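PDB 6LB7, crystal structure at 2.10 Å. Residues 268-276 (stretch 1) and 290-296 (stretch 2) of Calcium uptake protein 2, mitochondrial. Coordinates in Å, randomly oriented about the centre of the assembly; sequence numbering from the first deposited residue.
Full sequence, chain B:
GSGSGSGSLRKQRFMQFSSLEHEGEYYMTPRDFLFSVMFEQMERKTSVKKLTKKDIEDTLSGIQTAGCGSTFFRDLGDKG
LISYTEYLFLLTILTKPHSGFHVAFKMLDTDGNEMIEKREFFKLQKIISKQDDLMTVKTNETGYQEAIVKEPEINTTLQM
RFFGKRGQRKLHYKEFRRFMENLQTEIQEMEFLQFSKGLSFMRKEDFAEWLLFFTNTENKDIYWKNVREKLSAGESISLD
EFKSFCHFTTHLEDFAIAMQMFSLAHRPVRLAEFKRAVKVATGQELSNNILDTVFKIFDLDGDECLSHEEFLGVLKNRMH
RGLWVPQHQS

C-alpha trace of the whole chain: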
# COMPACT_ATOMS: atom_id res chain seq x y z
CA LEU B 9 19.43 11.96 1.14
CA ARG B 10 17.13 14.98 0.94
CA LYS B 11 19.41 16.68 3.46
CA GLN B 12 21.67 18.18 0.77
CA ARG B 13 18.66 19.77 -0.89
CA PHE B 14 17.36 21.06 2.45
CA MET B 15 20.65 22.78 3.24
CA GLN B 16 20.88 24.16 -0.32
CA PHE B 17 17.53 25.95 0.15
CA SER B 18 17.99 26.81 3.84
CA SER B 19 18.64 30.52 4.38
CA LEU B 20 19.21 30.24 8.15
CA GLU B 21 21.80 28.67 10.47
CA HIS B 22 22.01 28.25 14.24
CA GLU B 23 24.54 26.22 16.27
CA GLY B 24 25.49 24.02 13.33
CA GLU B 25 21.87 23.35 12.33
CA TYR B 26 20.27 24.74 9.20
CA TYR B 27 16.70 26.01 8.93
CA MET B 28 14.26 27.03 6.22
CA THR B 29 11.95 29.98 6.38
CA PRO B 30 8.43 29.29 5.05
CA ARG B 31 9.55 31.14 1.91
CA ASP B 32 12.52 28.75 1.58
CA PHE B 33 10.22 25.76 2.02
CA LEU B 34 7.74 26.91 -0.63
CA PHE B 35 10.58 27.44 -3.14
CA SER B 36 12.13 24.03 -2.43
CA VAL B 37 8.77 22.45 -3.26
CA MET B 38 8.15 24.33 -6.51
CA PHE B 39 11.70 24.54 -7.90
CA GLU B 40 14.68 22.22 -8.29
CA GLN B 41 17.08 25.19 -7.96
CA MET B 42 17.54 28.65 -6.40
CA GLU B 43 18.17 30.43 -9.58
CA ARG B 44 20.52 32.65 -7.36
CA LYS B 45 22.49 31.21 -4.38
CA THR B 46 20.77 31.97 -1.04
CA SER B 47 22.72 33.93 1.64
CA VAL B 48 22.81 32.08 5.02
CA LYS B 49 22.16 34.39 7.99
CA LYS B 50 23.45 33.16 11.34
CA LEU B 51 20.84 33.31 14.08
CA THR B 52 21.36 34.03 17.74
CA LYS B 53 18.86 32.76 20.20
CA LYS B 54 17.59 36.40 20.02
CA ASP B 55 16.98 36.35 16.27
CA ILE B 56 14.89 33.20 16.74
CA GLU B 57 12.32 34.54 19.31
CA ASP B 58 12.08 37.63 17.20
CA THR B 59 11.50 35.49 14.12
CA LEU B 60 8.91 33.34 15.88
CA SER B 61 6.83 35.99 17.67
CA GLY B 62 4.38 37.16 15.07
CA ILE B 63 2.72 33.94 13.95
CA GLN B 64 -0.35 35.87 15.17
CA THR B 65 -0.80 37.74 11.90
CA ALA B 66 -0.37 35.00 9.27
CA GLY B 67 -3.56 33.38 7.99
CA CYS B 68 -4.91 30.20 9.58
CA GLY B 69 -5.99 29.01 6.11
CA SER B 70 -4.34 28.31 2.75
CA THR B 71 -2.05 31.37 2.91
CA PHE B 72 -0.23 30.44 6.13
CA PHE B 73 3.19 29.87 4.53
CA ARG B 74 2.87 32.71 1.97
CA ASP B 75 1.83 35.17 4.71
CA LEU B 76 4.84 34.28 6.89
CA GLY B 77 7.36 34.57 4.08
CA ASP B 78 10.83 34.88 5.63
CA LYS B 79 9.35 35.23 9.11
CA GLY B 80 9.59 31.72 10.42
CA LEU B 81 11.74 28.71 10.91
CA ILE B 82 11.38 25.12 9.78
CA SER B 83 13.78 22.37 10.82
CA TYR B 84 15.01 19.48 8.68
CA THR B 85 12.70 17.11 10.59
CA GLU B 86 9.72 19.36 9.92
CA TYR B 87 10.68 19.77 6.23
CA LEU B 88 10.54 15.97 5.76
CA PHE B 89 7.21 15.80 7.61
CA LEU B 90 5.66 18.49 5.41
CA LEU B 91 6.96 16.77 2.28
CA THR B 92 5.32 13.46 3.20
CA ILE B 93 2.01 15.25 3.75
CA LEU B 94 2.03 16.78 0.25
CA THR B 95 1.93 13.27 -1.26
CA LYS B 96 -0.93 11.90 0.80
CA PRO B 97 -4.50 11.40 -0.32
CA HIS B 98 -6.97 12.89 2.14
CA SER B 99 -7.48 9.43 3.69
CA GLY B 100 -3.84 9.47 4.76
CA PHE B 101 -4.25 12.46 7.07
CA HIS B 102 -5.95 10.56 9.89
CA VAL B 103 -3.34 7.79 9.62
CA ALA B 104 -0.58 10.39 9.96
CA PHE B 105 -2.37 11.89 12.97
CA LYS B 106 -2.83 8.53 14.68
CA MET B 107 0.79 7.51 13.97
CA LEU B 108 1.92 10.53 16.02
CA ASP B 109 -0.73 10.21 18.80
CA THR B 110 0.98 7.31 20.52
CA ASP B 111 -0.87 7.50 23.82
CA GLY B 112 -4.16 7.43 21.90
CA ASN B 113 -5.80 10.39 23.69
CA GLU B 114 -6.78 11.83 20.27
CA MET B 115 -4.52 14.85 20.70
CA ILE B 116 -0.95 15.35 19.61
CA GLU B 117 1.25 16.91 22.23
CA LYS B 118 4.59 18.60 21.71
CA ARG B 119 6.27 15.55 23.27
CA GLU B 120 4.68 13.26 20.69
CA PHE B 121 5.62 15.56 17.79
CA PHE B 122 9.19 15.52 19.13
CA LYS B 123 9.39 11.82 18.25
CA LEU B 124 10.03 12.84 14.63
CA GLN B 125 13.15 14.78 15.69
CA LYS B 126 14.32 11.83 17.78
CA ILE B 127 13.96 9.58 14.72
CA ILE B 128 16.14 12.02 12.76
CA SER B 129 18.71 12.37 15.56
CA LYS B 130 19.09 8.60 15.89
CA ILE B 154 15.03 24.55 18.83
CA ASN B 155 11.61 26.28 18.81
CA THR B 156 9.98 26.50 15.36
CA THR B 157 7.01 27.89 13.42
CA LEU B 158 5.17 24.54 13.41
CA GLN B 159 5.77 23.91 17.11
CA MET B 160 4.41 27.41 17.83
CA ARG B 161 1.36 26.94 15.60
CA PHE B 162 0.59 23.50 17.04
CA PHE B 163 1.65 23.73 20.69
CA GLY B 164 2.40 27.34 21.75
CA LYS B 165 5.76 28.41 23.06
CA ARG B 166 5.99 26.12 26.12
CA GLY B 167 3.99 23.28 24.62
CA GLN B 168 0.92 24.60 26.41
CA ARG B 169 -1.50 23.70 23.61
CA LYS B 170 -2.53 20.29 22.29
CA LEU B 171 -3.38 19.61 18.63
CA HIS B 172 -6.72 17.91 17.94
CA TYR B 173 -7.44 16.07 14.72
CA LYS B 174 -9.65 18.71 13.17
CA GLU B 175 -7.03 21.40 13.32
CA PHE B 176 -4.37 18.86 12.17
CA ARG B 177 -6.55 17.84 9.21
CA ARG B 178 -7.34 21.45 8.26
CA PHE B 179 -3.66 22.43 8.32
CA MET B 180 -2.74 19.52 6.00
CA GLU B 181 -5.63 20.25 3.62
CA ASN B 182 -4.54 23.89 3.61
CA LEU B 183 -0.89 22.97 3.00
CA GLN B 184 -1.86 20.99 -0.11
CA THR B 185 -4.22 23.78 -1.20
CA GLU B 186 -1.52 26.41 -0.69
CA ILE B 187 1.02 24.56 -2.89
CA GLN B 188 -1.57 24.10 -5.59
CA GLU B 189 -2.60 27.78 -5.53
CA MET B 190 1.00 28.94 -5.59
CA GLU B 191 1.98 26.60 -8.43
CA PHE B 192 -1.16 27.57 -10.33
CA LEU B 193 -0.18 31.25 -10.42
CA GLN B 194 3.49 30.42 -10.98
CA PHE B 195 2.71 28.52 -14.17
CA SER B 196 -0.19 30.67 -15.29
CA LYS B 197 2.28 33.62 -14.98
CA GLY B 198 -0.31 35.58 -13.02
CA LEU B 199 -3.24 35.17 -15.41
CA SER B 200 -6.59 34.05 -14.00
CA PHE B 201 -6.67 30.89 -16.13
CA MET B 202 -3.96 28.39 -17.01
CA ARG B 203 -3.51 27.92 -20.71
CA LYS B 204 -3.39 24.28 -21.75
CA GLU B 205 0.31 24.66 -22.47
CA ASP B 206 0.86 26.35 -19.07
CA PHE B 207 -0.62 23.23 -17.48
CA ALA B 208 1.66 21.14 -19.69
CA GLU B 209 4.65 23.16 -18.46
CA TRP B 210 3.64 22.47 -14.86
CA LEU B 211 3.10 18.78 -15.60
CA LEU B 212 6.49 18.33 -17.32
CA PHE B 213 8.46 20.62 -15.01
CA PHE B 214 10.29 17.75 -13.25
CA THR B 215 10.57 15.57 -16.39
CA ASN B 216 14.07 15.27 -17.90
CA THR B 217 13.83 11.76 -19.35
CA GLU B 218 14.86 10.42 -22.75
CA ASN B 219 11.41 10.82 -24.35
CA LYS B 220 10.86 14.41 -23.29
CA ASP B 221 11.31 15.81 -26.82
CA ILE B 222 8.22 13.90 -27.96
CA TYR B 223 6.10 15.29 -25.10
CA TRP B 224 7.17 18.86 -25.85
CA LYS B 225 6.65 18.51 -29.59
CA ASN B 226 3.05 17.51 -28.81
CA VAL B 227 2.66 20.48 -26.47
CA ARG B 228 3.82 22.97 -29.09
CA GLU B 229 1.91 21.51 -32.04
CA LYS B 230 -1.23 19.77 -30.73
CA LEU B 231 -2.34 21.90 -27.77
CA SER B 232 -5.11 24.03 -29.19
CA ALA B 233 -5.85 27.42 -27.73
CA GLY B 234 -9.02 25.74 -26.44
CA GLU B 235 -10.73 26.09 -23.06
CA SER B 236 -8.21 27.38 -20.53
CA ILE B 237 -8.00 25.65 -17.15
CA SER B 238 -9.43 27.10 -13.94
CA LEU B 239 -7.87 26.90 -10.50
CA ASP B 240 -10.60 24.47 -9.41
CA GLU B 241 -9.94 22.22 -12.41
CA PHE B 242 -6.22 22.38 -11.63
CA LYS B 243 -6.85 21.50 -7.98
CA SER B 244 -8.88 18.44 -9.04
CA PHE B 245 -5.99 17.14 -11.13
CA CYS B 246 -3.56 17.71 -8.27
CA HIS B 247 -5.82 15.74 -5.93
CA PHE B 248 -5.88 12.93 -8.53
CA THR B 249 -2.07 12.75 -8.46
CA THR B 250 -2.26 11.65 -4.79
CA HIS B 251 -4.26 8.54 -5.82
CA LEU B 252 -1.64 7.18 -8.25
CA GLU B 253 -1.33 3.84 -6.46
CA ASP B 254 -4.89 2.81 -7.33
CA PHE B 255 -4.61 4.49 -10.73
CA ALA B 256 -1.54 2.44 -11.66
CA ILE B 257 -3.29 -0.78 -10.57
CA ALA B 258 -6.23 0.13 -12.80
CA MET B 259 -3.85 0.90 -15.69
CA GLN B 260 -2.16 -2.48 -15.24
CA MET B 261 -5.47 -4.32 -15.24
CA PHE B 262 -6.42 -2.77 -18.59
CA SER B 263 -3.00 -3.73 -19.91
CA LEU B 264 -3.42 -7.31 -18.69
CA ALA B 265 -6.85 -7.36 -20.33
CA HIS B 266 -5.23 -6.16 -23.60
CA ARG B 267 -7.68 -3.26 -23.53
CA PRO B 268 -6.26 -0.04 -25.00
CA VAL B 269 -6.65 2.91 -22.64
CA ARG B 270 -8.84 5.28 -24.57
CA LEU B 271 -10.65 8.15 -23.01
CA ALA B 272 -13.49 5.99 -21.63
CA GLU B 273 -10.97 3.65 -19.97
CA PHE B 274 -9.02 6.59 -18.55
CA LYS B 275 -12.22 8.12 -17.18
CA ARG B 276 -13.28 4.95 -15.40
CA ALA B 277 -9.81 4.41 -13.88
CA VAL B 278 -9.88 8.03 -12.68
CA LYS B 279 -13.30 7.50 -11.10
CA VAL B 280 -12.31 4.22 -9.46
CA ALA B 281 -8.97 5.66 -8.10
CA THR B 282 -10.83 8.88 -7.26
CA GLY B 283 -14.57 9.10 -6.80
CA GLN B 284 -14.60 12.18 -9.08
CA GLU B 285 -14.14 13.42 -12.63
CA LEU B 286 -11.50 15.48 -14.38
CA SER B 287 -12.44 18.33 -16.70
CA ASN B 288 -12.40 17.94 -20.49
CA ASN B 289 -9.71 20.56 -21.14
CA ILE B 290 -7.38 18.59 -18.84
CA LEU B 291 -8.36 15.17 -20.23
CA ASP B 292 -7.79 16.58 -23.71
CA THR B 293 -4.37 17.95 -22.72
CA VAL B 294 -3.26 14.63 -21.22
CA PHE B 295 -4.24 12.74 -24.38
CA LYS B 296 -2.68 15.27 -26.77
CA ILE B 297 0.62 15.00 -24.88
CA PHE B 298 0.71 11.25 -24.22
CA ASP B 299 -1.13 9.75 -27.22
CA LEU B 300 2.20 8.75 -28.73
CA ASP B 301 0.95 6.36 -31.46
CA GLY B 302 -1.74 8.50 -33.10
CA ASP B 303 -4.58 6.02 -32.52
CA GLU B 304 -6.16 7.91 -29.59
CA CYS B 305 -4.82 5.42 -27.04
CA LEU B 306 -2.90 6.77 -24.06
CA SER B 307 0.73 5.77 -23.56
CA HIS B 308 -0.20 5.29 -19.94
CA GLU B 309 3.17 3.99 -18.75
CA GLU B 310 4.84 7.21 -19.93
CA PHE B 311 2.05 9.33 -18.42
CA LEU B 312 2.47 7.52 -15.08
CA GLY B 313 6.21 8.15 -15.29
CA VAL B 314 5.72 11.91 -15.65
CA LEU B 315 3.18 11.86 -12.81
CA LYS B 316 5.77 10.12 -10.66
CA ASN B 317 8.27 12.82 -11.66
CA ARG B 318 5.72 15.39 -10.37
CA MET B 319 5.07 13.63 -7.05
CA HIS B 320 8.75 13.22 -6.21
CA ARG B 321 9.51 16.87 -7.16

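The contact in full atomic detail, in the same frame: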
# COMPACT_ATOMS: atom_id res chain seq x y z
N PRO B 268 -6.90 -1.35 -24.86
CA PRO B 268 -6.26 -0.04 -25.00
C PRO B 268 -6.95 0.98 -24.10
O PRO B 268 -8.17 0.95 -23.92
CB PRO B 268 -6.44 0.29 -26.48
CG PRO B 268 -6.75 -1.02 -27.15
CD PRO B 268 -7.50 -1.82 -26.12
N VAL B 269 -6.15 1.88 -23.55
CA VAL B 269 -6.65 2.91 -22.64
C VAL B 269 -7.05 4.10 -23.50
O VAL B 269 -6.26 5.01 -23.76
CB VAL B 269 -5.62 3.27 -21.58
CG1 VAL B 269 -6.21 4.29 -20.62
CG2 VAL B 269 -5.21 2.03 -20.85
N ARG B 270 -8.29 4.10 -23.94
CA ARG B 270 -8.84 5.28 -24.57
C ARG B 270 -9.51 6.13 -23.51
O ARG B 270 -9.47 5.84 -22.31
CB ARG B 270 -9.84 4.91 -25.67
CG ARG B 270 -9.20 4.36 -26.91
CD ARG B 270 -10.25 4.08 -27.96
NE ARG B 270 -9.95 2.81 -28.61
CZ ARG B 270 -9.02 2.65 -29.54
NH1 ARG B 270 -8.30 3.68 -29.96
NH2 ARG B 270 -8.82 1.44 -30.05
N LEU B 271 -10.17 7.17 -23.97
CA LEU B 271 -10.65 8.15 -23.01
C LEU B 271 -11.65 7.54 -22.05
O LEU B 271 -11.60 7.79 -20.84
CB LEU B 271 -11.20 9.35 -23.78
CG LEU B 271 -11.71 10.56 -23.14
CD1 LEU B 271 -12.91 10.25 -22.53
CD2 LEU B 271 -10.80 11.15 -22.13
N ALA B 272 -12.54 6.64 -22.53
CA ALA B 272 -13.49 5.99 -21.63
C ALA B 272 -12.79 5.12 -20.58
O ALA B 272 -13.24 5.05 -19.43
CB ALA B 272 -14.49 5.14 -22.42
N GLU B 273 -11.71 4.43 -20.96
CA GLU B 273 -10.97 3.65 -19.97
C GLU B 273 -10.31 4.57 -18.95
O GLU B 273 -10.35 4.32 -17.74
CB GLU B 273 -9.91 2.78 -20.64
CG GLU B 273 -10.47 1.54 -21.34
CD GLU B 273 -11.23 1.89 -22.59
OE1 GLU B 273 -12.24 1.21 -22.87
OE2 GLU B 273 -10.82 2.85 -23.29
N PHE B 274 -9.68 5.64 -19.44
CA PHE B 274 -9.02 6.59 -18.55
C PHE B 274 -10.01 7.15 -17.55
O PHE B 274 -9.76 7.14 -16.34
CB PHE B 274 -8.39 7.69 -19.40
CG PHE B 274 -7.44 8.59 -18.64
CD1 PHE B 274 -6.10 8.29 -18.54
CD2 PHE B 274 -7.91 9.74 -18.04
CE1 PHE B 274 -5.23 9.13 -17.85
CE2 PHE B 274 -7.04 10.59 -17.35
CZ PHE B 274 -5.71 10.29 -17.26
N LYS B 275 -11.18 7.57 -18.04
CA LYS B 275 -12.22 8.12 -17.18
C LYS B 275 -12.61 7.14 -16.08
O LYS B 275 -12.73 7.51 -14.91
CB LYS B 275 -13.45 8.49 -18.02
CG LYS B 275 -13.33 9.80 -18.80
CD LYS B 275 -14.64 10.12 -19.52
CE LYS B 275 -14.72 11.58 -19.92
NZ LYS B 275 -15.96 11.86 -20.73
N ARG B 276 -12.83 5.87 -16.45
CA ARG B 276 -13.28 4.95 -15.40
C ARG B 276 -12.16 4.65 -14.42
O ARG B 276 -12.36 4.64 -13.19
CB ARG B 276 -13.81 3.66 -16.05
CG ARG B 276 -14.37 2.64 -15.11
CD ARG B 276 -15.85 2.65 -15.06
NE ARG B 276 -16.34 1.56 -14.49
CZ ARG B 276 -16.67 0.58 -15.12
NH1 ARG B 276 -16.58 0.53 -16.34
NH2 ARG B 276 -17.10 -0.37 -14.51
N ILE B 290 -8.53 19.30 -19.39
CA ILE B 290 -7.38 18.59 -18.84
C ILE B 290 -7.27 17.19 -19.45
O ILE B 290 -6.17 16.76 -19.84
CB ILE B 290 -7.45 18.54 -17.30
CG1 ILE B 290 -7.01 19.89 -16.71
CG2 ILE B 290 -6.50 17.45 -16.75
CD1 ILE B 290 -7.18 19.99 -15.24
N LEU B 291 -8.38 16.46 -19.54
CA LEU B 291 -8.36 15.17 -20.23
C LEU B 291 -7.80 15.33 -21.64
O LEU B 291 -6.98 14.53 -22.09
CB LEU B 291 -9.76 14.56 -20.31
CG LEU B 291 -10.45 14.12 -19.02
CD1 LEU B 291 -11.90 13.78 -19.30
CD2 LEU B 291 -9.73 12.93 -18.40
N ASP B 292 -8.26 16.36 -22.35
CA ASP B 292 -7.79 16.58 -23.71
C ASP B 292 -6.29 16.86 -23.74
O ASP B 292 -5.58 16.39 -24.63
CB ASP B 292 -8.56 17.73 -24.35
CG ASP B 292 -8.12 18.00 -25.78
OD1 ASP B 292 -7.53 19.07 -26.04
OD2 ASP B 292 -8.35 17.12 -26.64
N THR B 293 -5.80 17.66 -22.78
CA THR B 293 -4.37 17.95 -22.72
C THR B 293 -3.55 16.69 -22.46
O THR B 293 -2.50 16.48 -23.09
CB THR B 293 -4.09 19.00 -21.63
OG1 THR B 293 -4.78 20.21 -21.96
CG2 THR B 293 -2.60 19.29 -21.55
N VAL B 294 -3.99 15.86 -21.52
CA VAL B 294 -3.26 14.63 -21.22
C VAL B 294 -3.15 13.76 -22.47
O VAL B 294 -2.08 13.23 -22.79
CB VAL B 294 -3.93 13.87 -20.07
CG1 VAL B 294 -3.42 12.43 -20.02
CG2 VAL B 294 -3.67 14.58 -18.75
N PHE B 295 -4.26 13.60 -23.20
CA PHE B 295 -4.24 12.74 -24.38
C PHE B 295 -3.43 13.36 -25.52
O PHE B 295 -2.72 12.64 -26.22
CB PHE B 295 -5.66 12.39 -24.82
CG PHE B 295 -6.19 11.14 -24.18
CD1 PHE B 295 -6.21 9.95 -24.88
CD2 PHE B 295 -6.62 11.16 -22.86
CE1 PHE B 295 -6.68 8.79 -24.28
CE2 PHE B 295 -7.09 10.00 -22.25
CZ PHE B 295 -7.11 8.82 -22.95
N LYS B 296 -3.51 14.68 -25.72
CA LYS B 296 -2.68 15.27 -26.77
C LYS B 296 -1.20 15.07 -26.48
O LYS B 296 -0.40 14.85 -27.40
CB LYS B 296 -2.99 16.76 -26.95
CG LYS B 296 -4.40 17.07 -27.44
CD LYS B 296 -4.54 16.92 -28.93
CE LYS B 296 -5.84 17.56 -29.42
NZ LYS B 296 -5.89 19.02 -29.08

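No hydrogen bond or salt bridge joins the two stretches; their 340 Å² of buried surface, both sides summed, is held by apolar packing. Helix 271-276 crosses helix 290-296 at 120°, the axes 11.7 Å apart at their closest, a gap wide enough to be filled by side chains.

Walking from Pro-268, which makes no contact, the first approach is Val-269, whose O lies 3.8 Å from Phe-295 CE1, near the plane of the ring at its edge. Arg-270 takes the N-cap position; its CA-to-CB bond points away from stretch 2, and its closest atom to the ring is backbone: Arg-270 C lies 3.6 Å from Phe-295 CZ. Arg-270 N donates to Glu-273 OE2 (2.9 Å, 136° at the hydrogen), a bond within the stretch that ties the helix start to its first turn.

Leu-271 covers one face of the Phe-295 ring with CB, while Leu-271 CD2 reaches Leu-291 CB at 4.0 Å. Phe-274, whose CA-to-CB bond points toward the partner helix, receives the edge of Phe-295 on its face: centroids are 5.7 Å apart and planes at 78°, an arrangement that sets the slightly positive ring hydrogens of Phe-295 against the pi cloud of Phe-274. Phe-274 CD2 also packs 3.7 Å from Leu-291 CD2, and Phe-274 CZ 4.2 Å from Val-294 CG1. Finally, the aliphatic part of Lys-275 borders the contact, Lys-275 CE lying 3.6 Å from Leu-291 CD1.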